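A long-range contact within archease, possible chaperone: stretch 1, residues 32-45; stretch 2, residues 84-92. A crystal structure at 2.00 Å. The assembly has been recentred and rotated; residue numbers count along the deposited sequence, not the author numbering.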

# COMPACT_ATOMS: atom_id res chain seq x y z
N TYR A 32 7.79 10.68 4.56
CA TYR A 32 6.62 9.83 4.79
C TYR A 32 5.76 9.76 3.54
O TYR A 32 5.25 8.71 3.19
CB TYR A 32 5.81 10.40 5.95
CG TYR A 32 4.49 9.70 6.19
CD1 TYR A 32 4.43 8.46 6.83
CD2 TYR A 32 3.31 10.28 5.76
CE1 TYR A 32 3.21 7.82 7.05
CE2 TYR A 32 2.08 9.65 5.98
CZ TYR A 32 2.04 8.42 6.62
OH TYR A 32 0.83 7.81 6.82
N GLU A 33 5.61 10.90 2.87
CA GLU A 33 4.82 10.95 1.65
C GLU A 33 5.42 10.05 0.56
O GLU A 33 4.69 9.37 -0.16
CB GLU A 33 4.75 12.39 1.13
CG GLU A 33 3.91 12.53 -0.11
CD GLU A 33 3.77 13.98 -0.56
OE1 GLU A 33 4.17 14.89 0.19
OE2 GLU A 33 3.24 14.21 -1.67
N GLU A 34 6.75 10.04 0.45
CA GLU A 34 7.39 9.20 -0.57
C GLU A 34 7.25 7.71 -0.24
O GLU A 34 7.22 6.88 -1.14
CB GLU A 34 8.86 9.58 -0.76
CG GLU A 34 9.05 10.95 -1.40
CD GLU A 34 10.48 11.20 -1.85
OE1 GLU A 34 11.40 10.43 -1.49
OE2 GLU A 34 10.69 12.19 -2.56
N LEU A 35 7.17 7.37 1.04
CA LEU A 35 6.96 5.97 1.39
C LEU A 35 5.56 5.58 0.95
O LEU A 35 5.34 4.47 0.49
CB LEU A 35 7.12 5.74 2.89
CG LEU A 35 8.54 6.03 3.40
CD1 LEU A 35 8.63 5.60 4.83
CD2 LEU A 35 9.58 5.25 2.56
N LEU A 36 4.59 6.50 1.09
CA LEU A 36 3.23 6.20 0.64
C LEU A 36 3.19 6.09 -0.88
O LEU A 36 2.43 5.30 -1.43
CB LEU A 36 2.22 7.27 1.11
CG LEU A 36 1.75 7.14 2.57
CD1 LEU A 36 0.95 8.38 2.96
CD2 LEU A 36 0.90 5.89 2.74
N GLU A 37 4.00 6.90 -1.58
CA GLU A 37 4.05 6.83 -3.04
C GLU A 37 4.58 5.43 -3.41
O GLU A 37 4.11 4.82 -4.36
CB GLU A 37 5.01 7.90 -3.61
CG GLU A 37 4.46 9.36 -3.58
CD GLU A 37 5.56 10.42 -3.75
OE1 GLU A 37 6.48 10.21 -4.54
OE2 GLU A 37 5.52 11.48 -3.09
N GLU A 38 5.57 4.94 -2.65
CA GLU A 38 6.11 3.61 -2.92
C GLU A 38 5.08 2.50 -2.59
O GLU A 38 5.02 1.47 -3.26
CB GLU A 38 7.42 3.42 -2.16
CG GLU A 38 8.61 4.14 -2.84
CD GLU A 38 8.76 3.75 -4.31
OE1 GLU A 38 8.42 2.59 -4.64
OE2 GLU A 38 9.23 4.57 -5.13
N ALA A 39 4.28 2.70 -1.54
CA ALA A 39 3.23 1.70 -1.21
C ALA A 39 2.27 1.68 -2.39
O ALA A 39 1.81 0.62 -2.83
CB ALA A 39 2.49 2.10 0.09
N ARG A 40 1.94 2.86 -2.90
CA ARG A 40 1.07 2.96 -4.06
C ARG A 40 1.68 2.20 -5.25
O ARG A 40 1.01 1.40 -5.90
CB ARG A 40 0.88 4.44 -4.47
CG ARG A 40 0.19 4.60 -5.84
CD ARG A 40 0.48 5.98 -6.46
NE ARG A 40 1.91 6.09 -6.74
CZ ARG A 40 2.57 7.24 -6.89
NH1 ARG A 40 1.93 8.40 -6.79
NH2 ARG A 40 3.89 7.22 -7.07
N ASN A 41 2.95 2.48 -5.55
CA ASN A 41 3.62 1.81 -6.66
C ASN A 41 3.53 0.28 -6.54
O ASN A 41 3.27 -0.40 -7.52
CB ASN A 41 5.10 2.24 -6.74
CG ASN A 41 5.26 3.68 -7.15
OD1 ASN A 41 4.32 4.29 -7.67
ND2 ASN A 41 6.46 4.24 -6.94
N ILE A 42 3.73 -0.24 -5.33
CA ILE A 42 3.67 -1.68 -5.09
C ILE A 42 2.28 -2.24 -5.41
O ILE A 42 2.17 -3.26 -6.12
CB ILE A 42 4.02 -2.01 -3.60
CG1 ILE A 42 5.52 -1.74 -3.34
CG2 ILE A 42 3.67 -3.49 -3.29
CD1 ILE A 42 5.95 -1.94 -1.88
N LEU A 43 1.23 -1.58 -4.91
CA LEU A 43 -0.15 -2.01 -5.14
C LEU A 43 -0.50 -2.10 -6.64
O LEU A 43 -1.07 -3.10 -7.10
CB LEU A 43 -1.14 -1.06 -4.41
CG LEU A 43 -1.11 -1.07 -2.87
CD1 LEU A 43 -2.14 -0.06 -2.33
CD2 LEU A 43 -1.44 -2.48 -2.34
N LEU A 44 -0.15 -1.06 -7.39
CA LEU A 44 -0.42 -1.01 -8.84
C LEU A 44 0.37 -2.07 -9.62
O LEU A 44 -0.15 -2.74 -10.52
CB LEU A 44 -0.04 0.36 -9.39
CG LEU A 44 -0.83 1.54 -8.81
CD1 LEU A 44 -0.32 2.86 -9.38
CD2 LEU A 44 -2.30 1.34 -9.13
N GLU A 45 1.64 -2.20 -9.28
CA GLU A 45 2.53 -3.15 -9.94
C GLU A 45 2.19 -4.60 -9.60
O GLU A 45 2.04 -5.43 -10.50
CB GLU A 45 3.98 -2.84 -9.54
CG GLU A 45 4.97 -3.98 -9.76
CD GLU A 45 6.28 -3.73 -9.03
OE1 GLU A 45 6.89 -2.67 -9.27
OE2 GLU A 45 6.69 -4.58 -8.22
N TRP A 84 -11.32 1.42 -7.35
CA TRP A 84 -10.53 2.65 -7.40
C TRP A 84 -9.07 2.46 -6.91
O TRP A 84 -8.84 1.97 -5.82
CB TRP A 84 -11.20 3.75 -6.54
CG TRP A 84 -12.57 4.18 -7.02
CD1 TRP A 84 -13.78 3.69 -6.62
CD2 TRP A 84 -12.85 5.15 -8.03
NE1 TRP A 84 -14.80 4.30 -7.31
CE2 TRP A 84 -14.26 5.20 -8.19
CE3 TRP A 84 -12.05 5.98 -8.82
CZ2 TRP A 84 -14.88 6.06 -9.10
CZ3 TRP A 84 -12.68 6.84 -9.73
CH2 TRP A 84 -14.08 6.87 -9.86
N ALA A 85 -8.10 2.89 -7.71
CA ALA A 85 -6.70 2.75 -7.33
C ALA A 85 -5.99 4.08 -7.05
O ALA A 85 -6.21 5.07 -7.75
CB ALA A 85 -5.95 1.98 -8.43
N PRO A 86 -5.16 4.12 -6.00
CA PRO A 86 -4.43 5.35 -5.67
C PRO A 86 -3.52 5.70 -6.85
O PRO A 86 -2.83 4.83 -7.39
CB PRO A 86 -3.67 4.98 -4.39
CG PRO A 86 -3.42 3.47 -4.58
CD PRO A 86 -4.80 3.02 -5.06
N TRP A 87 -3.50 6.96 -7.26
CA TRP A 87 -2.70 7.36 -8.41
C TRP A 87 -1.72 8.50 -8.12
O TRP A 87 -0.52 8.40 -8.42
CB TRP A 87 -3.65 7.73 -9.56
CG TRP A 87 -2.98 8.31 -10.77
CD1 TRP A 87 -2.00 7.74 -11.54
CD2 TRP A 87 -3.25 9.58 -11.37
NE1 TRP A 87 -1.65 8.57 -12.57
CE2 TRP A 87 -2.40 9.72 -12.49
CE3 TRP A 87 -4.14 10.63 -11.06
CZ2 TRP A 87 -2.40 10.85 -13.31
CZ3 TRP A 87 -4.14 11.76 -11.88
CH2 TRP A 87 -3.28 11.86 -12.99
N ARG A 88 -2.24 9.59 -7.55
CA ARG A 88 -1.39 10.72 -7.23
C ARG A 88 -1.57 11.14 -5.78
O ARG A 88 -2.62 10.90 -5.19
CB ARG A 88 -1.70 11.90 -8.17
CG ARG A 88 -1.18 11.68 -9.59
CD ARG A 88 0.34 11.85 -9.65
NE ARG A 88 0.92 11.48 -10.94
CZ ARG A 88 1.27 10.24 -11.28
NH1 ARG A 88 1.09 9.23 -10.43
NH2 ARG A 88 1.80 10.00 -12.47
N ILE A 89 -0.53 11.73 -5.22
CA ILE A 89 -0.56 12.17 -3.84
C ILE A 89 -0.04 13.59 -3.77
O ILE A 89 1.04 13.91 -4.30
CB ILE A 89 0.30 11.27 -2.94
CG1 ILE A 89 -0.13 9.80 -3.12
CG2 ILE A 89 0.15 11.71 -1.47
CD1 ILE A 89 0.83 8.78 -2.52
N LYS A 90 -0.82 14.45 -3.12
CA LYS A 90 -0.48 15.86 -3.00
C LYS A 90 -0.65 16.33 -1.56
O LYS A 90 -1.72 16.20 -0.98
CB LYS A 90 -1.38 16.67 -3.94
CG LYS A 90 -1.27 18.19 -3.85
CD LYS A 90 -2.26 18.84 -4.82
CE LYS A 90 -2.50 20.30 -4.48
NZ LYS A 90 -1.20 20.98 -4.21
N ARG A 91 0.42 16.85 -0.97
CA ARG A 91 0.34 17.35 0.40
C ARG A 91 -0.47 18.65 0.42
O ARG A 91 -0.35 19.47 -0.48
CB ARG A 91 1.74 17.61 0.97
CG ARG A 91 1.73 18.28 2.33
CD ARG A 91 3.11 18.26 2.99
NE ARG A 91 3.11 18.95 4.27
CZ ARG A 91 4.05 18.82 5.20
NH1 ARG A 91 5.10 18.02 4.98
NH2 ARG A 91 3.96 19.49 6.35
N GLU A 92 -1.29 18.79 1.44
CA GLU A 92 -2.11 19.99 1.64
C GLU A 92 -2.08 20.21 3.14
O GLU A 92 -2.82 19.59 3.89
CB GLU A 92 -3.54 19.74 1.15
CG GLU A 92 -3.87 20.55 -0.11
CD GLU A 92 -5.05 20.01 -0.86
OE1 GLU A 92 -6.02 19.57 -0.20
OE2 GLU A 92 -5.00 20.02 -2.11
O HOH W 1 3.03 16.75 -2.37
O HOH W 2 2.09 11.28 -6.50

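Two arginines from different parts of the chain converge here on a single carbonyl: Arg 40 NH1 of the helix and Arg 88 NH1 of the strand stand 3.8 Å apart, and both approach the oxygen of Trp 87. Arg 88 NH1 donates a hydrogen bond to Trp 87 O at 2.7 Å, while Arg 40 NH1 lies 2.9 Å from the same Trp 87 O, a distance at which the geometry leaves bonding open. Like charges should repel, yet the Arg 88 nitrogen sits over one face of the Arg 40 guanidinium, with the carbonyl's partial negative charge close to both groups.

The arrangement illustrates a general principle: when a helix packs against a strand, a long polar side chain can lie along the interface, its aliphatic part serving as packing surface and its charged end reaching the strand's backbone. Arg 40 starts toward the strand, and its CG lies 4.0 Å from Pro 86 CG and 3.4 Å from Pro 86 O. Pro 86 O is buried by the contact and has no polar partner anywhere in the model; Leu 44 CD1 also lies 3.8 Å from Pro 86 O. The guanidinium is steadied from within its own helix, since Arg 40 NE and NH2 donate to Asn 41 OD1 at 3.1 and 3.0 Å respectively, a fork that leaves NH1 free to face the strand.

Apolar packing supplies much of the remaining contact. Ile 89, which has the largest area covered by the opposing stretch, points toward the helix, and its CD1 lies 3.8 Å from Glu 37 CG and 4.2 Å from Leu 36 CB. About two helical turns further on, Leu 43 CD1 meets Pro 86 CG at 4.4 Å and Leu 44 CD2 meets Ala 85 CB at 3.8 Å. Contacts later in the helix tend to fall earlier in the strand, as expected of directions 143° apart.

Two waters add polar connections between the stretches. One water accepts from Arg 40 NH1 at 2.9 Å and from Ile 89 N at 3.0 Å, linking the guanidinium to the strand's backbone. Another donates to Glu 33 OE2 at 2.6 Å and accepts from Arg 91 N at 3.0 Å. This second bridge is instructive because Glu 33 OE2 is also 3.4 Å from Ile 89 O: both are acceptors, so they cannot bond to each other, whereas the water connects the carboxylate to a backbone donor nearby.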